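Local coordinates for protein (R)-specific secondary-alkylsulfatase (Pseudomonas sp., PDB 4AXH) that catalyses the zinc-dependent hydrolysis of (R)-secondary alkyl sulfates to (S)-alcohols and sulfate, with strict inversion of configuration at carbon, at residues N77-V82 with R538-M543; G229-G234 with A525-H530; L547-F552 with W574-L579; Q581-T586 with L592-G597; P625-I628 with T632-L635. One frame throughout, in Å; residues are numbered along the deposited sequence.

In the fold
Starting from the N terminus, the chain makes the turn of contact 1 just before strand 82-85, and this long loop closes only at 538-543, more than 450 residues later. Contact 2 is nested inside it and joins helix 222-233, in the metallo-beta-lactamase region, to helix 515-529, in the dimerisation region. The other three contacts follow in series within the alkyl sulfatase C-terminal region. Contact 3 sets the start of helix 549-559 on the end of strand 570-576, contact 4 pairs 581-588 with 591-596 as a hairpin, and contact 5 folds helix 624-630 onto strand 634-637. Contacts 3 and 4 touch directly, their centres about 10 Å apart, and contacts 3, 4 and 5 share one sheet.

Contact 1: residues N77-V82 with R538-M543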
# COMPACT_ATOMS: atom_id res chain seq x y z
N ASN A 77 -32.32 -0.42 20.75
CA ASN A 77 -32.30 0.93 20.17
C ASN A 77 -33.51 1.70 20.74
O ASN A 77 -34.32 1.10 21.47
CB ASN A 77 -32.41 0.79 18.64
CG ASN A 77 -32.43 2.08 17.87
OD1 ASN A 77 -33.50 2.66 17.59
ND2 ASN A 77 -31.25 2.59 17.56
N ALA A 78 -33.69 3.01 20.38
CA ALA A 78 -34.87 3.80 20.77
C ALA A 78 -36.14 3.18 20.21
O ALA A 78 -37.13 3.05 20.93
CB ALA A 78 -34.73 5.22 20.31
N GLU A 79 -36.08 2.70 18.98
CA GLU A 79 -37.22 2.05 18.30
C GLU A 79 -37.54 0.61 18.82
O GLU A 79 -38.40 -0.08 18.26
CB GLU A 79 -37.00 2.04 16.77
CG GLU A 79 -36.84 3.41 16.13
CD GLU A 79 -37.02 3.35 14.63
OE1 GLU A 79 -38.16 3.13 14.16
OE2 GLU A 79 -36.00 3.52 13.92
N GLY A 80 -36.83 0.17 19.88
CA GLY A 80 -36.99 -1.14 20.50
C GLY A 80 -36.29 -2.30 19.81
O GLY A 80 -36.38 -3.43 20.30
N GLN A 81 -35.61 -2.05 18.64
CA GLN A 81 -34.88 -3.07 17.86
C GLN A 81 -33.56 -3.44 18.57
O GLN A 81 -32.90 -2.57 19.14
CB GLN A 81 -34.54 -2.62 16.44
CG GLN A 81 -35.45 -1.62 15.77
CD GLN A 81 -34.78 -1.06 14.53
OE1 GLN A 81 -33.97 -0.13 14.58
NE2 GLN A 81 -35.03 -1.67 13.40
N VAL A 82 -33.16 -4.73 18.47
CA VAL A 82 -31.95 -5.29 19.09
C VAL A 82 -30.70 -4.72 18.44
O VAL A 82 -30.59 -4.71 17.21
CB VAL A 82 -31.95 -6.85 19.13
CG1 VAL A 82 -30.89 -7.37 20.10
CG2 VAL A 82 -33.31 -7.40 19.52
N ARG A 538 -25.52 2.14 9.79
CA ARG A 538 -24.89 3.46 9.68
C ARG A 538 -25.92 4.53 9.22
O ARG A 538 -25.55 5.70 9.01
CB ARG A 538 -23.65 3.40 8.75
CG ARG A 538 -22.44 4.23 9.22
CD ARG A 538 -21.52 3.47 10.17
NE ARG A 538 -20.38 2.86 9.48
CZ ARG A 538 -19.50 2.05 10.05
NH1 ARG A 538 -19.62 1.72 11.33
NH2 ARG A 538 -18.49 1.56 9.35
N GLY A 539 -27.18 4.11 9.10
CA GLY A 539 -28.33 4.94 8.74
C GLY A 539 -28.80 5.79 9.90
O GLY A 539 -29.29 6.90 9.69
N LYS A 540 -28.65 5.27 11.14
CA LYS A 540 -28.97 6.01 12.36
C LYS A 540 -27.74 6.86 12.78
O LYS A 540 -27.88 7.81 13.56
CB LYS A 540 -29.40 5.05 13.47
CG LYS A 540 -30.89 4.73 13.47
CD LYS A 540 -31.17 3.47 14.25
CE LYS A 540 -32.64 3.19 14.42
NZ LYS A 540 -33.35 2.93 13.14
N SER A 541 -26.56 6.54 12.21
CA SER A 541 -25.28 7.20 12.44
C SER A 541 -25.16 8.53 11.69
O SER A 541 -25.22 8.56 10.46
CB SER A 541 -24.14 6.29 12.04
OG SER A 541 -22.95 7.01 11.74
N GLU A 542 -24.92 9.62 12.42
CA GLU A 542 -24.76 10.96 11.83
C GLU A 542 -23.27 11.33 11.72
O GLU A 542 -22.85 12.41 12.15
CB GLU A 542 -25.55 12.00 12.66
CG GLU A 542 -27.03 11.69 12.89
CD GLU A 542 -27.64 12.39 14.08
OE1 GLU A 542 -27.94 13.60 13.98
OE2 GLU A 542 -27.85 11.72 15.12
N MET A 543 -22.46 10.42 11.17
CA MET A 543 -21.02 10.63 11.02
C MET A 543 -20.71 11.64 9.92
O MET A 543 -19.89 12.52 10.16
CB MET A 543 -20.30 9.30 10.77
CG MET A 543 -19.95 8.54 12.05
SD MET A 543 -18.27 8.84 12.60
CE MET A 543 -17.39 8.12 11.21
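A type I turn closed by a G1 beta bulge, N77 to Q81, receives the end of K540, which reaches it from the loop between helices 515-529 and 549-559. The turn is built by G80 N bonding N77 O at 3.1 Å and N77 N bonding Q81 O, with G80 in the positive-phi bulge position. Its three side chains N77, E79 and Q81 meet one lysine. The main polar link is a salt bridge, K540 NZ to E79 OE2 at 2.8 Å, with the ammonium lying nearly in line with the carboxylate C-O bond. A weak second bond runs from K540 NZ to Q81 OE1 at 3.4 Å, giving the lysine two acceptors from the same turn. The lysine chain runs extended as far as CE, then bends at its last torsion (chi4 64°), and this bend brings NZ in between E79 and Q81. Behind the ammonium group, the methylenes run past the N77 amide: K540 CE is 3.3 Å from N77 OD1, and K540 CD is 3.4 Å from N77 ND2. The same OD1 accepts from E79 N at 2.9 Å in an almost straight bond, making an Asx turn that ties the amide to the turn it begins. N77 is modelled in two conformers, so these amide details are less certain than the salt bridge. K540 also leans on T258, and Q81 on N256, of a nearby loop. The contact lies away from the zinc site, and its backbone pattern is the one that closes 3:5 beta hairpins.

Contact 2: residues G229-G234 with A525-H530; sequences GQYQSG and AMELRH
Y231 and E527 meet through one hydrogen bond, from Y231 OH to E527 OE1 at 2.6 Å. The phenol arrives from above the carboxylate plane, 68° out of it, and the ring and carboxylate planes stand at 90° to each other. Relative to the tyrosine ring, E527 OE1 lies at the edge, close to the ring plane. Y231 CG sits beside its own backbone N (chi1 -86°), and the ring then spans the gap between the two helices, whose nearest CA atoms, those of Y231 and E527, are still 10.2 Å apart. The charged partner of this glutamate lies outside both segments: R227, one turn back on the tyrosine's helix, pairs with E527 OE2. With Y231 OH on OE1 and R227 on OE2, both carboxylate oxygens are held from helix 222-233, and the group would probably stay ionised. R227 separately bonds Q230 OE1.

In the fold, this is a helix-to-helix bridge between the metallo-beta-lactamase region and the alkyl sulfatase dimerisation region; both residues are buried, with the second subunit alongside. Y231 belongs to the same helical turn as Q232, which binds sulfate.

Bonds within helix 222-233 carry it to its end. G229 O accepts from S233 N at 3.0 Å and from S233 OG at 2.7 Å, the two donors coming to opposite faces of its carbonyl plane. G234, with positive phi, leaves the helix while its N still bonds Q230 O at 3.2 Å.

The Y231 side chain also packs on M520 and T523 of helix 515-529, on V659, and on P439 of the second subunit.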
# COMPACT_ATOMS: atom_id res chain seq x y z
N GLY A 229 -17.49 -5.02 4.07
CA GLY A 229 -17.51 -5.16 5.52
C GLY A 229 -18.58 -6.12 6.01
O GLY A 229 -18.48 -6.65 7.12
N GLN A 230 -19.62 -6.37 5.18
CA GLN A 230 -20.72 -7.30 5.51
C GLN A 230 -20.23 -8.74 5.56
O GLN A 230 -20.69 -9.56 6.36
CB GLN A 230 -21.88 -7.12 4.50
CG GLN A 230 -22.71 -5.88 4.83
CD GLN A 230 -23.59 -5.40 3.72
OE1 GLN A 230 -23.89 -6.12 2.77
NE2 GLN A 230 -24.03 -4.15 3.82
N TYR A 231 -19.25 -9.02 4.70
CA TYR A 231 -18.57 -10.31 4.65
C TYR A 231 -17.68 -10.47 5.90
O TYR A 231 -17.73 -11.50 6.54
CB TYR A 231 -17.77 -10.45 3.33
CG TYR A 231 -18.61 -10.97 2.19
CD1 TYR A 231 -19.65 -10.21 1.65
CD2 TYR A 231 -18.36 -12.21 1.62
CE1 TYR A 231 -20.43 -10.69 0.60
CE2 TYR A 231 -19.11 -12.69 0.55
CZ TYR A 231 -20.15 -11.93 0.04
OH TYR A 231 -20.91 -12.42 -0.98
N GLN A 232 -16.96 -9.41 6.29
CA GLN A 232 -16.08 -9.39 7.45
C GLN A 232 -16.83 -9.64 8.76
O GLN A 232 -16.32 -10.37 9.63
CB GLN A 232 -15.33 -8.04 7.48
CG GLN A 232 -14.04 -8.06 8.29
CD GLN A 232 -13.44 -6.70 8.34
OE1 GLN A 232 -13.15 -6.09 7.31
NE2 GLN A 232 -13.20 -6.20 9.52
N SER A 233 -18.04 -9.05 8.87
CA SER A 233 -18.95 -9.05 10.03
C SER A 233 -19.77 -10.32 10.30
O SER A 233 -20.10 -10.62 11.48
CB SER A 233 -19.96 -7.91 9.88
OG SER A 233 -19.31 -6.66 9.67
N GLY A 234 -20.25 -10.91 9.18
CA GLY A 234 -21.18 -12.02 9.18
C GLY A 234 -22.52 -11.62 9.78
O GLY A 234 -23.24 -12.48 10.29
N ALA A 525 -21.29 -18.34 1.12
CA ALA A 525 -22.14 -19.52 0.95
C ALA A 525 -23.65 -19.14 0.94
O ALA A 525 -24.38 -19.61 0.08
CB ALA A 525 -21.84 -20.54 2.03
N MET A 526 -24.08 -18.24 1.85
CA MET A 526 -25.44 -17.73 1.94
C MET A 526 -25.86 -17.02 0.63
O MET A 526 -26.84 -17.43 0.03
CB MET A 526 -25.55 -16.77 3.13
CG MET A 526 -26.90 -16.08 3.28
SD MET A 526 -26.98 -15.07 4.81
CE MET A 526 -27.31 -16.35 5.96
N GLU A 527 -25.11 -16.01 0.18
CA GLU A 527 -25.44 -15.26 -1.04
C GLU A 527 -25.40 -16.09 -2.32
O GLU A 527 -26.12 -15.79 -3.27
CB GLU A 527 -24.58 -14.01 -1.21
CG GLU A 527 -24.76 -12.89 -0.19
CD GLU A 527 -24.01 -11.61 -0.52
OE1 GLU A 527 -23.26 -11.58 -1.54
OE2 GLU A 527 -24.19 -10.61 0.21
N LEU A 528 -24.54 -17.14 -2.35
CA LEU A 528 -24.43 -18.03 -3.52
C LEU A 528 -25.71 -18.82 -3.64
O LEU A 528 -26.22 -19.02 -4.73
CB LEU A 528 -23.25 -19.00 -3.35
CG LEU A 528 -21.92 -18.50 -3.84
CD1 LEU A 528 -20.79 -19.34 -3.25
CD2 LEU A 528 -21.86 -18.42 -5.39
N ARG A 529 -26.25 -19.24 -2.49
CA ARG A 529 -27.48 -19.98 -2.38
C ARG A 529 -28.70 -19.09 -2.62
O ARG A 529 -29.60 -19.48 -3.37
CB ARG A 529 -27.56 -20.63 -0.99
CG ARG A 529 -26.70 -21.88 -0.88
CD ARG A 529 -26.42 -22.23 0.56
NE ARG A 529 -25.55 -23.40 0.65
CZ ARG A 529 -25.10 -23.92 1.79
NH1 ARG A 529 -25.42 -23.36 2.96
NH2 ARG A 529 -24.31 -24.99 1.78
N HIS A 530 -28.73 -17.90 -2.02
CA HIS A 530 -29.87 -16.99 -2.09
C HIS A 530 -29.55 -15.68 -2.80
O HIS A 530 -29.87 -15.54 -3.98
CB HIS A 530 -30.50 -16.82 -0.69
CG HIS A 530 -30.63 -18.12 0.06
ND1 HIS A 530 -31.65 -19.02 -0.23
CD2 HIS A 530 -29.82 -18.67 0.99
CE1 HIS A 530 -31.45 -20.06 0.57
NE2 HIS A 530 -30.36 -19.90 1.32

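Contact 3: residues L547-F552 with W574-L579; sequences LTPDMF and WVFEDL
P549 packs on F576 and L579, and the residues beside it fix where the proline stands. L547 comes first in the segment, its side chain directed elsewhere and lying on I219 of helix 210-219. T548 then takes the N-cap position of helix 549-559. Its OG1 accepts from M551 N at 3.3 Å and is turned to D550 OD2 as well, to which it donates at 2.8 Å, meeting the carboxylate from above its plane. One hydroxyl thus ties two residues of the first turn together, and F552 N closes that turn on T548 O at 3.0 Å. P549 is the first helical residue, and two corners of its ring do the touching. P549 CB comes obliquely to the F576 ring, 3.8 Å from F576 CE1 and 3.9 Å from F576 CZ. F576 CG lies beside its backbone N, opposite the carbonyl carbon (chi1 -66°), which is the conformation that takes the ring to the proline. P549 CD faces the methyl L579 CD1 at 4.0 Å. F576 is the last residue of strand 570-576, and L579 belongs to the turn just beyond it, where L579 N bonds F576 O at 3.1 Å; this turn brings both side chains to the same proline. Further along, M551 leans on V215 and S216 of helix 210-219. F552 packs on L614 and A618 of helix 611-618, and F576 also reaches L614. What results is an N-capped helix start with proline at its first position, laid on the end of a strand in the alpha/beta C-terminal domain, whose family belongs to the SCP2 clan.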
# COMPACT_ATOMS: atom_id res chain seq x y z
N LEU A 547 -18.33 16.57 7.94
CA LEU A 547 -17.55 16.73 6.72
C LEU A 547 -17.34 18.17 6.32
O LEU A 547 -18.30 18.93 6.16
CB LEU A 547 -18.17 15.97 5.54
CG LEU A 547 -18.08 14.46 5.53
CD1 LEU A 547 -18.58 13.94 4.19
CD2 LEU A 547 -16.62 13.96 5.68
N THR A 548 -16.07 18.53 6.11
CA THR A 548 -15.64 19.83 5.66
C THR A 548 -16.02 19.95 4.17
O THR A 548 -16.15 18.92 3.50
CB THR A 548 -14.11 19.97 5.83
OG1 THR A 548 -13.45 19.20 4.83
CG2 THR A 548 -13.62 19.58 7.22
N PRO A 549 -16.18 21.18 3.63
CA PRO A 549 -16.51 21.32 2.21
C PRO A 549 -15.57 20.54 1.28
O PRO A 549 -16.05 19.84 0.40
CB PRO A 549 -16.44 22.83 1.98
CG PRO A 549 -15.69 23.37 3.15
CD PRO A 549 -16.07 22.50 4.28
N ASP A 550 -14.24 20.63 1.52
CA ASP A 550 -13.19 19.95 0.76
C ASP A 550 -13.38 18.43 0.74
O ASP A 550 -13.18 17.80 -0.31
CB ASP A 550 -11.79 20.32 1.28
CG ASP A 550 -11.70 20.53 2.78
OD1 ASP A 550 -12.26 21.54 3.26
OD2 ASP A 550 -11.10 19.67 3.47
N MET A 551 -13.79 17.85 1.88
CA MET A 551 -14.06 16.42 2.00
C MET A 551 -15.28 16.07 1.19
O MET A 551 -15.27 15.08 0.45
CB MET A 551 -14.27 16.04 3.47
CG MET A 551 -12.98 15.77 4.19
SD MET A 551 -13.11 15.90 5.97
CE MET A 551 -11.36 16.24 6.37
N PHE A 552 -16.33 16.91 1.30
CA PHE A 552 -17.57 16.76 0.54
C PHE A 552 -17.31 16.89 -0.98
O PHE A 552 -17.89 16.13 -1.76
CB PHE A 552 -18.62 17.76 1.03
CG PHE A 552 -19.84 17.88 0.14
CD1 PHE A 552 -20.82 16.90 0.13
CD2 PHE A 552 -20.01 18.99 -0.68
CE1 PHE A 552 -21.94 17.01 -0.71
CE2 PHE A 552 -21.13 19.11 -1.51
CZ PHE A 552 -22.09 18.12 -1.51
N TRP A 574 -17.18 28.62 -4.67
CA TRP A 574 -18.03 28.32 -3.52
C TRP A 574 -17.51 29.15 -2.36
O TRP A 574 -16.29 29.19 -2.12
CB TRP A 574 -17.97 26.82 -3.18
CG TRP A 574 -18.64 25.93 -4.18
CD1 TRP A 574 -18.16 25.54 -5.40
CD2 TRP A 574 -19.90 25.27 -4.03
NE1 TRP A 574 -19.07 24.73 -6.04
CE2 TRP A 574 -20.13 24.52 -5.20
CE3 TRP A 574 -20.85 25.22 -2.99
CZ2 TRP A 574 -21.28 23.75 -5.38
CZ3 TRP A 574 -22.00 24.46 -3.17
CH2 TRP A 574 -22.21 23.74 -4.36
N VAL A 575 -18.42 29.87 -1.68
CA VAL A 575 -18.05 30.73 -0.56
C VAL A 575 -18.91 30.46 0.63
O VAL A 575 -20.14 30.51 0.54
CB VAL A 575 -17.79 32.24 -0.88
CG1 VAL A 575 -18.03 32.59 -2.35
CG2 VAL A 575 -18.55 33.19 0.05
N PHE A 576 -18.27 30.09 1.73
CA PHE A 576 -18.92 29.72 2.98
C PHE A 576 -18.68 30.79 4.04
O PHE A 576 -17.62 30.83 4.67
CB PHE A 576 -18.43 28.33 3.43
CG PHE A 576 -18.81 27.19 2.52
CD1 PHE A 576 -18.01 26.83 1.45
CD2 PHE A 576 -19.96 26.44 2.77
CE1 PHE A 576 -18.35 25.76 0.62
CE2 PHE A 576 -20.30 25.37 1.94
CZ PHE A 576 -19.50 25.03 0.87
N GLU A 577 -19.66 31.68 4.19
CA GLU A 577 -19.65 32.82 5.10
C GLU A 577 -19.42 32.46 6.57
O GLU A 577 -18.64 33.14 7.26
CB GLU A 577 -20.91 33.71 4.92
CG GLU A 577 -22.25 32.97 4.86
CD GLU A 577 -23.11 33.12 3.61
OE1 GLU A 577 -22.57 33.39 2.51
OE2 GLU A 577 -24.35 32.93 3.72
N ASP A 578 -20.06 31.37 7.03
CA ASP A 578 -19.93 30.87 8.41
C ASP A 578 -18.54 30.27 8.69
O ASP A 578 -18.14 30.18 9.85
CB ASP A 578 -21.03 29.83 8.69
CG ASP A 578 -20.89 28.54 7.91
OD1 ASP A 578 -20.59 28.60 6.69
OD2 ASP A 578 -21.05 27.46 8.53
N LEU A 579 -17.84 29.83 7.62
CA LEU A 579 -16.53 29.17 7.68
C LEU A 579 -15.38 30.07 7.29
O LEU A 579 -14.23 29.68 7.48
CB LEU A 579 -16.52 27.98 6.71
CG LEU A 579 -17.00 26.64 7.24
CD1 LEU A 579 -17.48 25.78 6.10
CD2 LEU A 579 -15.88 25.91 7.96

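Contact 4: residues Q581-T586 with L592-G597; sequences QDIALT and LTQRVG
With its CG wedged between backbone N and carbonyl carbon (chi1 68°), Q594 rises off its strand as an extended chain, and I583, whose CG1 is turned opposite the backbone N (chi1 178°), comes across to it. Q594 OE1 therefore rests 3.4 Å from both I583 CG1 and I583 CD1, and the methylene Q594 CB is 3.7 Å from L585 CD2. The amide nitrogen of Q594 goes elsewhere: NE2 bonds D554 OD1 and D550 O on helix 549-559, which fixes the amide and leaves OE1 on I583. At the far end of this face, the amide of Q581 crosses V596, with Q581 NE2 3.5 Å from V596 CG1.

The backbones form an antiparallel hairpin, the two strands running at 159°. T586 and T593 are a hydrogen-bonded pair with both bonds in place, T586 N to T593 O at 3.1 Å and T593 N to T586 O at 3.0 Å. I583 faces V596 in a non-hydrogen-bonded pair. G597, with positive phi, still bonds D582 O through its N at 2.8 Å.

I583, L585, Q594 and V596 share one face of the sheet; A584, T586, T593 and R595 share the other. On the first face lie F553 of helix 549-559 and F645 of helix 640-646, the latter against L585 and L592. On the second, T593 and R595 pack on R373 and E342 of the second subunit. Strand 591-596 is outermost in this chain, while on its inner side strand 581-588 bonds strand 570-576 through I583 with W574 and L585 with L572.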
# COMPACT_ATOMS: atom_id res chain seq x y z
N GLN A 581 -14.26 30.49 4.43
CA GLN A 581 -13.52 29.64 3.51
C GLN A 581 -14.06 29.69 2.07
O GLN A 581 -15.26 29.51 1.83
CB GLN A 581 -13.47 28.19 4.04
CG GLN A 581 -12.28 27.40 3.54
CD GLN A 581 -12.66 26.02 3.08
OE1 GLN A 581 -12.91 25.12 3.88
NE2 GLN A 581 -12.70 25.83 1.76
N ASP A 582 -13.15 29.89 1.12
CA ASP A 582 -13.44 29.97 -0.30
C ASP A 582 -12.83 28.78 -1.02
O ASP A 582 -11.67 28.46 -0.81
CB ASP A 582 -12.89 31.28 -0.87
CG ASP A 582 -13.60 32.51 -0.33
OD1 ASP A 582 -13.17 33.03 0.73
OD2 ASP A 582 -14.59 32.94 -0.95
N ILE A 583 -13.62 28.11 -1.84
CA ILE A 583 -13.16 26.94 -2.57
C ILE A 583 -13.49 27.07 -4.05
O ILE A 583 -14.63 27.37 -4.40
CB ILE A 583 -13.54 25.59 -1.87
CG1 ILE A 583 -13.10 24.31 -2.63
CG2 ILE A 583 -14.98 25.52 -1.35
CD1 ILE A 583 -13.92 23.89 -3.85
N ALA A 584 -12.49 26.87 -4.92
CA ALA A 584 -12.65 26.99 -6.36
C ALA A 584 -12.65 25.65 -7.11
O ALA A 584 -11.59 25.05 -7.33
CB ALA A 584 -11.59 27.93 -6.92
N LEU A 585 -13.84 25.19 -7.52
CA LEU A 585 -13.99 23.96 -8.30
C LEU A 585 -13.73 24.25 -9.75
O LEU A 585 -13.90 25.38 -10.20
CB LEU A 585 -15.40 23.35 -8.21
CG LEU A 585 -15.90 22.78 -6.89
CD1 LEU A 585 -17.27 22.13 -7.10
CD2 LEU A 585 -14.96 21.71 -6.38
N THR A 586 -13.32 23.21 -10.48
CA THR A 586 -13.07 23.22 -11.92
C THR A 586 -13.42 21.85 -12.51
O THR A 586 -12.97 20.84 -11.98
CB THR A 586 -11.68 23.80 -12.33
OG1 THR A 586 -11.15 23.06 -13.44
CG2 THR A 586 -10.66 23.89 -11.18
N LEU A 592 -13.26 16.43 -12.11
CA LEU A 592 -13.45 17.52 -11.16
C LEU A 592 -12.22 17.64 -10.27
O LEU A 592 -11.80 16.64 -9.67
CB LEU A 592 -14.73 17.32 -10.32
CG LEU A 592 -15.17 18.52 -9.45
CD1 LEU A 592 -15.71 19.68 -10.30
CD2 LEU A 592 -16.22 18.10 -8.42
N THR A 593 -11.64 18.85 -10.19
CA THR A 593 -10.48 19.20 -9.37
C THR A 593 -10.87 20.41 -8.49
O THR A 593 -11.86 21.09 -8.80
CB THR A 593 -9.21 19.41 -10.25
OG1 THR A 593 -9.46 20.35 -11.30
CG2 THR A 593 -8.68 18.12 -10.87
N GLN A 594 -10.14 20.65 -7.38
CA GLN A 594 -10.47 21.75 -6.46
C GLN A 594 -9.26 22.43 -5.87
O GLN A 594 -8.18 21.84 -5.80
CB GLN A 594 -11.44 21.28 -5.35
CG GLN A 594 -10.86 20.29 -4.34
CD GLN A 594 -11.71 20.13 -3.09
OE1 GLN A 594 -12.46 21.02 -2.68
NE2 GLN A 594 -11.58 18.99 -2.43
N ARG A 595 -9.44 23.68 -5.43
CA ARG A 595 -8.41 24.51 -4.80
C ARG A 595 -9.02 25.15 -3.58
O ARG A 595 -9.86 26.03 -3.70
CB ARG A 595 -7.94 25.62 -5.76
CG ARG A 595 -7.18 25.16 -6.99
CD ARG A 595 -6.83 26.35 -7.85
NE ARG A 595 -6.29 25.93 -9.14
CZ ARG A 595 -5.89 26.77 -10.09
NH1 ARG A 595 -5.96 28.08 -9.90
NH2 ARG A 595 -5.42 26.30 -11.24
N VAL A 596 -8.61 24.69 -2.39
CA VAL A 596 -9.09 25.21 -1.11
C VAL A 596 -8.34 26.51 -0.82
O VAL A 596 -7.12 26.57 -1.05
CB VAL A 596 -8.92 24.15 0.02
CG1 VAL A 596 -9.44 24.68 1.36
CG2 VAL A 596 -9.60 22.84 -0.35
N GLY A 597 -9.07 27.54 -0.41
CA GLY A 597 -8.53 28.87 -0.12
C GLY A 597 -8.37 29.77 -1.33
O GLY A 597 -7.87 30.89 -1.21

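Contact 5: residues P625-I628 with T632-L635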
# COMPACT_ATOMS: atom_id res chain seq x y z
N PRO A 625 -33.31 24.20 -6.16
CA PRO A 625 -34.14 25.40 -6.42
C PRO A 625 -34.93 25.92 -5.22
O PRO A 625 -35.14 27.13 -5.11
CB PRO A 625 -35.03 24.98 -7.60
CG PRO A 625 -35.05 23.52 -7.56
CD PRO A 625 -33.73 23.07 -7.02
N THR A 626 -35.33 25.01 -4.29
CA THR A 626 -36.01 25.33 -3.03
C THR A 626 -35.11 26.25 -2.18
O THR A 626 -35.60 27.23 -1.61
CB THR A 626 -36.35 24.01 -2.30
OG1 THR A 626 -37.23 23.24 -3.12
CG2 THR A 626 -36.98 24.23 -0.93
N ALA A 627 -33.79 25.94 -2.15
CA ALA A 627 -32.76 26.70 -1.44
C ALA A 627 -32.51 28.05 -2.08
O ALA A 627 -32.32 29.03 -1.36
CB ALA A 627 -31.47 25.90 -1.39
N ILE A 628 -32.48 28.10 -3.45
CA ILE A 628 -32.30 29.32 -4.25
C ILE A 628 -33.40 30.32 -3.89
O ILE A 628 -33.09 31.47 -3.58
CB ILE A 628 -32.28 29.06 -5.79
CG1 ILE A 628 -31.26 27.97 -6.22
CG2 ILE A 628 -32.10 30.36 -6.59
CD1 ILE A 628 -29.81 28.21 -5.91
N THR A 632 -31.15 30.93 1.05
CA THR A 632 -30.04 30.18 1.67
C THR A 632 -28.89 29.86 0.71
O THR A 632 -27.80 29.50 1.15
CB THR A 632 -30.55 28.93 2.40
OG1 THR A 632 -31.45 28.20 1.56
CG2 THR A 632 -31.19 29.25 3.72
N VAL A 633 -29.15 29.96 -0.60
CA VAL A 633 -28.17 29.76 -1.66
C VAL A 633 -28.26 30.93 -2.64
O VAL A 633 -29.19 31.00 -3.45
CB VAL A 633 -28.25 28.37 -2.37
CG1 VAL A 633 -27.23 28.27 -3.50
CG2 VAL A 633 -28.06 27.23 -1.38
N LYS A 634 -27.32 31.88 -2.53
CA LYS A 634 -27.27 33.03 -3.43
C LYS A 634 -26.26 32.75 -4.55
O LYS A 634 -25.18 32.22 -4.28
CB LYS A 634 -26.93 34.33 -2.67
CG LYS A 634 -28.03 34.77 -1.71
CD LYS A 634 -27.82 36.20 -1.25
CE LYS A 634 -28.74 36.54 -0.10
NZ LYS A 634 -29.08 37.98 -0.06
N LEU A 635 -26.64 33.06 -5.79
CA LEU A 635 -25.78 32.80 -6.94
C LEU A 635 -25.39 34.04 -7.75
O LEU A 635 -26.22 34.92 -8.00
CB LEU A 635 -26.41 31.79 -7.91
CG LEU A 635 -27.08 30.54 -7.34
CD1 LEU A 635 -27.90 29.88 -8.42
CD2 LEU A 635 -26.06 29.55 -6.80
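I628 CD1 is the bump of this contact, and the side chains of V633 and L635 make the hollow that takes it. The methyl sits 3.5 Å from V633 CG1 and 3.6 Å from L635 CD1, with the I628 and L635 side chains crossing at about a right angle. Although the CB of I628 points away from the strand, CG1 turns beside the backbone N (chi1 -53°) and folds the ethyl arm back over it. V633 is shared: its other methyl, CG2, meets the small A627 CB at 3.7 Å, so the two branches of one valine fit against two successive helical residues. Beside this apolar fit, T632 OG1 donates to A627 O at 3.2 Å, and V633 N adds a weak bond of 3.4 Å to the same A627 O. Beyond the contact, V633 also touches V607 of strand 605-609 and I617 of helix 611-618. Only a short link separates the two segments, so this is a tight helix-to-strand connection that lays helix 624-630 against strand 634-637, the outermost strand on its side of the sheet in the alpha/beta C-terminal domain.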